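Local structure of DUF4439 domain-containing protein (Mycobacterium tuberculosis, 2IB0) at residues A35-P48 with V93-E107. The protein is of unknown function but folds as a four-helix bundle and belongs to a family of the ferritin clan. Sequence-based numbering, arbitrary orientation.
Sequences ATIYGYGIVSALSP and VSSAADAARLAVRME
Met106 packs against Thr36, Gly39, Tyr40 and Val43 where two helices of the ferritin-like four-helix bundle run antiparallel. The segment axes, of 35-46 and 96-107, approach to 8.5 Å at a crossing angle of -152°. Met106 enters as a knob into the hole made by those four residues. Its CB makes only van der Waals contact with Thr36 OG1, which is hydrogen-bonded to Val32 O. Its SD then rests 3.6 Å from Gly39 CA, on a helix surface that has no side chain at that point. The chain bends at the last torsion (chi3 -65°), which carries CE over one face of the Tyr40 ring. This is a CH-pi contact, with CE 4.0 Å from the ring centroid and close to the ring normal. CE also touches Val43 CG2.

Val43 returns the packing as a knob among Ala99, Leu102, Ala103 and Met106. Its CG2, anti to the carbonyl carbon, points into this hole and lies 3.5 Å from Ala99 O. Trp144 of helix 124-150 covers Val43 and Ala103 as well.

Near the loops, Leu46 sets CD1 against Val93 CG2 and Ala99 CB. Its CD2 lies over the Ser95 backbone. Pro48 CD meets Ala96 CB at 3.6 Å. Ser47, the first residue past the helix, turns OG back to Val43 O, above the carbonyl plane. That oxygen also accepts from Ser47 N.

At the other end Tyr40 and Glu107 form a buried polar pair. Glu107 OE2 is hydrogen-bonded to His62 NE2 of helix 52-75 as well, so the pair links three helices. Tyr40 OH donates to the anti lone pair of Glu107 OE2 at 2.6 Å, with ring and carboxylate planes 46° apart.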
ATOM      1  N   ALA A  35     -19.582  -3.338   0.295  1.00 32.92           N
ATOM      2  CA  ALA A  35     -19.507  -4.772   0.066  1.00 33.65           C
ATOM      3  C   ALA A  35     -18.467  -5.445   0.951  1.00 34.53           C
ATOM      4  O   ALA A  35     -18.654  -6.605   1.350  1.00 36.06           O
ATOM      5  CB  ALA A  35     -19.213  -5.059  -1.385  1.00 33.70           C
ATOM      6  N   THR A  36     -17.393  -4.721   1.281  1.00 33.03           N
ATOM      7  CA  THR A  36     -16.351  -5.217   2.174  1.00 32.81           C
ATOM      8  C   THR A  36     -16.767  -5.258   3.624  1.00 33.14           C
ATOM      9  O   THR A  36     -16.479  -6.235   4.313  1.00 32.43           O
ATOM     10  CB  THR A  36     -15.073  -4.375   2.078  1.00 33.20           C
ATOM     11  OG1 THR A  36     -14.536  -4.577   0.789  1.00 32.73           O
ATOM     12  CG2 THR A  36     -14.072  -4.846   3.057  1.00 30.94           C
ATOM     13  N   ILE A  37     -17.424  -4.188   4.081  1.00 32.61           N
ATOM     14  CA  ILE A  37     -17.949  -4.101   5.429  1.00 32.69           C
ATOM     15  C   ILE A  37     -18.979  -5.227   5.652  1.00 33.50           C
ATOM     16  O   ILE A  37     -18.943  -5.905   6.680  1.00 34.00           O
ATOM     17  CB  ILE A  37     -18.608  -2.694   5.698  1.00 32.67           C
ATOM     18  CG1 ILE A  37     -17.536  -1.604   5.723  1.00 31.70           C
ATOM     19  CG2 ILE A  37     -19.622  -2.712   6.913  1.00 29.63           C
ATOM     20  CD1 ILE A  37     -18.084  -0.258   5.262  1.00 31.90           C
ATOM     21  N   TYR A  38     -19.849  -5.451   4.674  1.00 33.26           N
ATOM     22  CA  TYR A  38     -20.776  -6.586   4.730  1.00 33.37           C
ATOM     23  C   TYR A  38     -20.003  -7.917   4.823  1.00 33.93           C
ATOM     24  O   TYR A  38     -20.362  -8.803   5.608  1.00 33.80           O
ATOM     25  CB  TYR A  38     -21.699  -6.546   3.510  1.00 33.05           C
ATOM     26  CG  TYR A  38     -22.533  -7.761   3.233  1.00 33.25           C
ATOM     27  CD1 TYR A  38     -23.775  -7.922   3.858  1.00 30.19           C
ATOM     28  CD2 TYR A  38     -22.138  -8.728   2.293  1.00 32.66           C
ATOM     29  CE1 TYR A  38     -24.594  -9.030   3.591  1.00 35.61           C
ATOM     30  CE2 TYR A  38     -22.986  -9.852   2.011  1.00 32.90           C
ATOM     31  CZ  TYR A  38     -24.188  -9.988   2.671  1.00 34.23           C
ATOM     32  OH  TYR A  38     -25.066 -11.032   2.411  1.00 32.83           O
ATOM     33  N   GLY A  39     -18.927  -8.052   4.049  1.00 33.15           N
ATOM     34  CA  GLY A  39     -18.215  -9.314   4.004  1.00 32.69           C
ATOM     35  C   GLY A  39     -17.495  -9.607   5.302  1.00 32.07           C
ATOM     36  O   GLY A  39     -17.307 -10.761   5.679  1.00 31.01           O
ATOM     37  N   TYR A  40     -17.028  -8.559   5.974  1.00 31.66           N
ATOM     38  CA  TYR A  40     -16.313  -8.775   7.226  1.00 31.04           C
ATOM     39  C   TYR A  40     -17.241  -9.228   8.357  1.00 31.02           C
ATOM     40  O   TYR A  40     -16.771  -9.804   9.314  1.00 31.61           O
ATOM     41  CB  TYR A  40     -15.528  -7.547   7.650  1.00 31.21           C
ATOM     42  CG  TYR A  40     -14.082  -7.505   7.210  1.00 31.38           C
ATOM     43  CD1 TYR A  40     -13.642  -6.561   6.293  1.00 31.69           C
ATOM     44  CD2 TYR A  40     -13.148  -8.431   7.713  1.00 32.21           C
ATOM     45  CE1 TYR A  40     -12.269  -6.521   5.884  1.00 31.02           C
ATOM     46  CE2 TYR A  40     -11.826  -8.414   7.311  1.00 33.28           C
ATOM     47  CZ  TYR A  40     -11.382  -7.450   6.384  1.00 30.96           C
ATOM     48  OH  TYR A  40     -10.041  -7.406   6.014  1.00 30.34           O
ATOM     49  N   GLY A  41     -18.545  -8.944   8.246  1.00 29.91           N
ATOM     50  CA  GLY A  41     -19.521  -9.571   9.124  1.00 29.69           C
ATOM     51  C   GLY A  41     -19.409 -11.092   9.030  1.00 29.79           C
ATOM     52  O   GLY A  41     -19.506 -11.784  10.037  1.00 28.47           O
ATOM     53  N   ILE A  42     -19.252 -11.608   7.811  1.00 28.78           N
ATOM     54  CA  ILE A  42     -19.128 -13.042   7.606  1.00 30.00           C
ATOM     55  C   ILE A  42     -17.750 -13.549   8.069  1.00 30.16           C
ATOM     56  O   ILE A  42     -17.657 -14.566   8.742  1.00 29.28           O
ATOM     57  CB  ILE A  42     -19.421 -13.430   6.145  1.00 30.83           C
ATOM     58  CG1 ILE A  42     -20.932 -13.294   5.864  1.00 32.15           C
ATOM     59  CG2 ILE A  42     -19.075 -14.901   5.886  1.00 33.86           C
ATOM     60  CD1 ILE A  42     -21.376 -11.850   5.532  1.00 31.54           C
ATOM     61  N   VAL A  43     -16.693 -12.816   7.734  1.00 29.81           N
ATOM     62  CA  VAL A  43     -15.362 -13.124   8.233  1.00 30.50           C
ATOM     63  C   VAL A  43     -15.436 -13.280   9.749  1.00 30.72           C
ATOM     64  O   VAL A  43     -14.996 -14.300  10.297  1.00 31.72           O
ATOM     65  CB  VAL A  43     -14.350 -12.036   7.823  1.00 30.49           C
ATOM     66  CG1 VAL A  43     -12.980 -12.254   8.485  1.00 31.26           C
ATOM     67  CG2 VAL A  43     -14.223 -11.986   6.317  1.00 29.70           C
ATOM     68  N   SER A  44     -16.062 -12.322  10.426  1.00 29.94           N
ATOM     69  CA  SER A  44     -16.162 -12.384  11.881  1.00 29.15           C
ATOM     70  C   SER A  44     -16.949 -13.593  12.447  1.00 29.65           C
ATOM     71  O   SER A  44     -16.498 -14.257  13.395  1.00 28.54           O
ATOM     72  CB  SER A  44     -16.796 -11.075  12.371  1.00 29.88           C
ATOM     73  OG  SER A  44     -17.052 -11.140  13.757  1.00 30.68           O
ATOM     74  N   ALA A  45     -18.146 -13.839  11.897  1.00 28.84           N
ATOM     75  CA  ALA A  45     -19.017 -14.927  12.328  1.00 28.22           C
ATOM     76  C   ALA A  45     -18.367 -16.289  12.174  1.00 29.10           C
ATOM     77  O   ALA A  45     -18.644 -17.183  12.976  1.00 27.64           O
ATOM     78  CB  ALA A  45     -20.309 -14.889  11.551  1.00 27.12           C
ATOM     79  N   LEU A  46     -17.564 -16.460  11.122  1.00 31.28           N
ATOM     80  CA  LEU A  46     -16.860 -17.709  10.880  1.00 37.98           C
ATOM     81  C   LEU A  46     -15.563 -17.885  11.702  1.00 40.36           C
ATOM     82  O   LEU A  46     -15.386 -18.957  12.341  1.00 41.49           O
ATOM     83  CB  LEU A  46     -16.486 -17.852   9.405  1.00 37.15           C
ATOM     84  CG  LEU A  46     -17.517 -18.301   8.366  1.00 37.14           C
ATOM     85  CD1 LEU A  46     -17.033 -17.830   7.037  1.00 44.45           C
ATOM     86  CD2 LEU A  46     -17.739 -19.787   8.362  1.00 38.45           C
ATOM     87  N   SER A  47     -14.717 -16.828  11.671  1.00 43.32           N
ATOM     88  CA  SER A  47     -13.260 -16.747  12.148  1.00 43.20           C
ATOM     89  C   SER A  47     -12.966 -17.525  13.419  1.00 44.82           C
ATOM     90  O   SER A  47     -13.844 -17.542  14.279  1.00 45.61           O
ATOM     91  CB  SER A  47     -12.795 -15.336  12.211  1.00 43.97           C
ATOM     92  OG  SER A  47     -12.604 -14.891  10.890  1.00 48.03           O
ATOM     93  N   PRO A  48     -11.684 -17.901  13.694  1.00 46.77           N
ATOM     94  CA  PRO A  48     -11.007 -17.708  14.998  1.00 47.42           C
ATOM     95  C   PRO A  48     -11.192 -16.505  15.858  1.00 48.66           C
ATOM     96  O   PRO A  48     -10.888 -15.423  15.401  1.00 49.60           O
ATOM     97  CB  PRO A  48      -9.540 -18.040  14.715  1.00 46.63           C
ATOM     98  CG  PRO A  48      -9.609 -18.994  13.596  1.00 46.26           C
ATOM     99  CD  PRO A  48     -10.667 -18.307  12.701  1.00 45.95           C
ATOM    100  N   VAL A  93     -17.942 -19.629   1.114  1.00 34.24           N
ATOM    101  CA  VAL A  93     -17.286 -19.898   2.379  1.00 32.27           C
ATOM    102  C   VAL A  93     -18.063 -20.959   3.145  1.00 31.86           C
ATOM    103  O   VAL A  93     -19.281 -21.055   3.010  1.00 31.13           O
ATOM    104  CB  VAL A  93     -17.084 -18.593   3.230  1.00 32.47           C
ATOM    105  CG1 VAL A  93     -16.236 -17.545   2.444  1.00 31.14           C
ATOM    106  CG2 VAL A  93     -18.394 -17.972   3.665  1.00 30.78           C
ATOM    107  N   SER A  94     -17.367 -21.754   3.953  1.00 31.10           N
ATOM    108  CA  SER A  94     -18.042 -22.701   4.808  1.00 31.82           C
ATOM    109  C   SER A  94     -17.302 -22.974   6.111  1.00 32.82           C
ATOM    110  O   SER A  94     -17.775 -23.711   6.951  1.00 32.02           O
ATOM    111  CB  SER A  94     -18.318 -23.996   4.071  1.00 32.01           C
ATOM    112  OG  SER A  94     -17.127 -24.608   3.694  1.00 33.18           O
ATOM    113  N   SER A  95     -16.132 -22.374   6.293  1.00 34.36           N
ATOM    114  CA  SER A  95     -15.465 -22.573   7.567  1.00 36.80           C
ATOM    115  C   SER A  95     -14.523 -21.431   7.867  1.00 38.24           C
ATOM    116  O   SER A  95     -14.280 -20.554   7.032  1.00 36.39           O
ATOM    117  CB  SER A  95     -14.719 -23.919   7.599  1.00 36.70           C
ATOM    118  OG  SER A  95     -13.552 -23.788   6.781  1.00 38.06           O
ATOM    119  N   ALA A  96     -14.019 -21.455   9.109  1.00 41.63           N
ATOM    120  CA  ALA A  96     -12.976 -20.535   9.577  1.00 43.00           C
ATOM    121  C   ALA A  96     -11.814 -20.227   8.637  1.00 44.40           C
ATOM    122  O   ALA A  96     -11.396 -19.068   8.564  1.00 46.44           O
ATOM    123  CB  ALA A  96     -12.495 -20.962  11.028  1.00 43.10           C
ATOM    124  N   ALA A  97     -11.316 -21.196   7.854  1.00 45.55           N
ATOM    125  CA  ALA A  97     -10.227 -20.919   6.857  1.00 45.11           C
ATOM    126  C   ALA A  97     -10.648 -20.174   5.601  1.00 46.43           C
ATOM    127  O   ALA A  97      -9.866 -19.382   4.996  1.00 47.96           O
ATOM    128  CB  ALA A  97      -9.524 -22.165   6.475  1.00 46.16           C
ATOM    129  N   ASP A  98     -11.885 -20.401   5.178  1.00 45.33           N
ATOM    130  CA  ASP A  98     -12.394 -19.702   4.013  1.00 44.72           C
ATOM    131  C   ASP A  98     -12.459 -18.206   4.270  1.00 43.82           C
ATOM    132  O   ASP A  98     -12.374 -17.424   3.336  1.00 43.61           O
ATOM    133  CB  ASP A  98     -13.774 -20.166   3.657  1.00 43.91           C
ATOM    134  CG  ASP A  98     -13.810 -21.589   3.233  1.00 44.66           C
ATOM    135  OD1 ASP A  98     -12.813 -22.059   2.653  1.00 46.66           O
ATOM    136  OD2 ASP A  98     -14.849 -22.230   3.471  1.00 43.74           O
ATOM    137  N   ALA A  99     -12.626 -17.834   5.528  1.00 44.09           N
ATOM    138  CA  ALA A  99     -12.901 -16.437   5.900  1.00 43.69           C
ATOM    139  C   ALA A  99     -11.677 -15.512   5.753  1.00 42.78           C
ATOM    140  O   ALA A  99     -11.829 -14.359   5.322  1.00 43.91           O
ATOM    141  CB  ALA A  99     -13.436 -16.360   7.316  1.00 44.16           C
ATOM    142  N   ALA A 100     -10.518 -15.996   6.183  1.00 39.03           N
ATOM    143  CA  ALA A 100      -9.213 -15.369   5.872  1.00 38.02           C
ATOM    144  C   ALA A 100      -8.940 -15.192   4.337  1.00 36.84           C
ATOM    145  O   ALA A 100      -8.505 -14.133   3.908  1.00 34.44           O
ATOM    146  CB  ALA A 100      -8.101 -16.132   6.552  1.00 35.22           C
ATOM    147  N   ARG A 101      -9.232 -16.210   3.522  1.00 35.99           N
ATOM    148  CA  ARG A 101      -9.154 -16.048   2.084  1.00 37.75           C
ATOM    149  C   ARG A 101     -10.135 -14.987   1.575  1.00 37.22           C
ATOM    150  O   ARG A 101      -9.829 -14.236   0.652  1.00 36.59           O
ATOM    151  CB  ARG A 101      -9.432 -17.378   1.373  1.00 37.46           C
ATOM    152  CG  ARG A 101      -8.238 -18.335   1.382  1.00 41.57           C
ATOM    153  CD  ARG A 101      -8.477 -19.598   0.454  1.00 41.90           C
ATOM    154  NE  ARG A 101      -9.415 -20.602   1.029  1.00 47.90           N
ATOM    155  CZ  ARG A 101      -9.090 -21.465   2.008  1.00 48.80           C
ATOM    156  NH1 ARG A 101      -7.873 -21.414   2.571  1.00 48.34           N
ATOM    157  NH2 ARG A 101      -9.981 -22.351   2.460  1.00 46.97           N
ATOM    158  N   LEU A 102     -11.329 -14.961   2.148  1.00 35.37           N
ATOM    159  CA  LEU A 102     -12.329 -13.970   1.764  1.00 35.46           C
ATOM    160  C   LEU A 102     -11.787 -12.588   2.083  1.00 32.93           C
ATOM    161  O   LEU A 102     -11.944 -11.679   1.291  1.00 32.98           O
ATOM    162  CB  LEU A 102     -13.656 -14.195   2.541  1.00 34.82           C
ATOM    163  CG  LEU A 102     -14.800 -13.183   2.367  1.00 36.00           C
ATOM    164  CD1 LEU A 102     -15.175 -13.026   0.903  1.00 38.51           C
ATOM    165  CD2 LEU A 102     -16.016 -13.626   3.207  1.00 36.75           C
ATOM    166  N   ALA A 103     -11.246 -12.437   3.280  1.00 32.29           N
ATOM    167  CA  ALA A 103     -10.679 -11.150   3.717  1.00 33.72           C
ATOM    168  C   ALA A 103      -9.574 -10.687   2.754  1.00 33.64           C
ATOM    169  O   ALA A 103      -9.526  -9.533   2.372  1.00 33.40           O
ATOM    170  CB  ALA A 103     -10.121 -11.251   5.130  1.00 32.57           C
ATOM    171  N   VAL A 104      -8.708 -11.588   2.321  1.00 32.32           N
ATOM    172  CA  VAL A 104      -7.622 -11.204   1.370  1.00 32.70           C
ATOM    173  C   VAL A 104      -8.277 -10.758   0.037  1.00 33.44           C
ATOM    174  O   VAL A 104      -7.935  -9.728  -0.550  1.00 32.88           O
ATOM    175  CB  VAL A 104      -6.654 -12.397   1.103  1.00 32.71           C
ATOM    176  CG1 VAL A 104      -5.621 -12.069  -0.033  1.00 32.18           C
ATOM    177  CG2 VAL A 104      -5.982 -12.825   2.390  1.00 30.80           C
ATOM    178  N   ARG A 105      -9.209 -11.553  -0.458  1.00 33.81           N
ATOM    179  CA  ARG A 105      -9.845 -11.219  -1.728  1.00 34.64           C
ATOM    180  C   ARG A 105     -10.521  -9.828  -1.648  1.00 33.82           C
ATOM    181  O   ARG A 105     -10.444  -9.042  -2.594  1.00 33.20           O
ATOM    182  CB  ARG A 105     -10.859 -12.295  -2.126  1.00 35.43           C
ATOM    183  CG  ARG A 105     -11.846 -11.770  -3.155  1.00 39.55           C
ATOM    184  CD  ARG A 105     -11.202 -11.529  -4.545  1.00 46.86           C
ATOM    185  NE  ARG A 105     -11.626 -12.615  -5.423  1.00 56.38           N
ATOM    186  CZ  ARG A 105     -12.592 -12.525  -6.328  1.00 57.49           C
ATOM    187  NH1 ARG A 105     -13.227 -11.371  -6.565  1.00 57.88           N
ATOM    188  NH2 ARG A 105     -12.889 -13.600  -7.024  1.00 59.31           N
ATOM    189  N   MET A 106     -11.163  -9.541  -0.521  1.00 32.17           N
ATOM    190  CA  MET A 106     -11.871  -8.279  -0.342  1.00 32.81           C
ATOM    191  C   MET A 106     -10.917  -7.080  -0.306  1.00 31.96           C
ATOM    192  O   MET A 106     -11.151  -6.102  -0.961  1.00 31.72           O
ATOM    193  CB  MET A 106     -12.805  -8.317   0.878  1.00 31.68           C
ATOM    194  CG  MET A 106     -13.968  -9.335   0.777  1.00 34.08           C
ATOM    195  SD  MET A 106     -15.216  -8.939   2.022  1.00 33.87           S
ATOM    196  CE  MET A 106     -14.195  -9.288   3.493  1.00 25.88           C
ATOM    197  N   GLU A 107      -9.778  -7.243   0.354  1.00 33.77           N
ATOM    198  CA  GLU A 107      -8.736  -6.211   0.462  1.00 33.41           C
ATOM    199  C   GLU A 107      -8.072  -5.971  -0.874  1.00 34.70           C
ATOM    200  O   GLU A 107      -7.817  -4.836  -1.244  1.00 34.44           O
ATOM    201  CB  GLU A 107      -7.732  -6.641   1.528  1.00 33.40           C
ATOM    202  CG  GLU A 107      -8.325  -6.646   2.988  1.00 31.50           C
ATOM    203  CD  GLU A 107      -8.931  -5.282   3.478  1.00 34.13           C
ATOM    204  OE1 GLU A 107      -8.667  -4.184   2.910  1.00 34.12           O
ATOM    205  OE2 GLU A 107      -9.665  -5.308   4.485  1.00 32.57           O
TER
HETATM  206  O   HOH W   1     -12.428  -3.215   0.329  1.00 41.70           O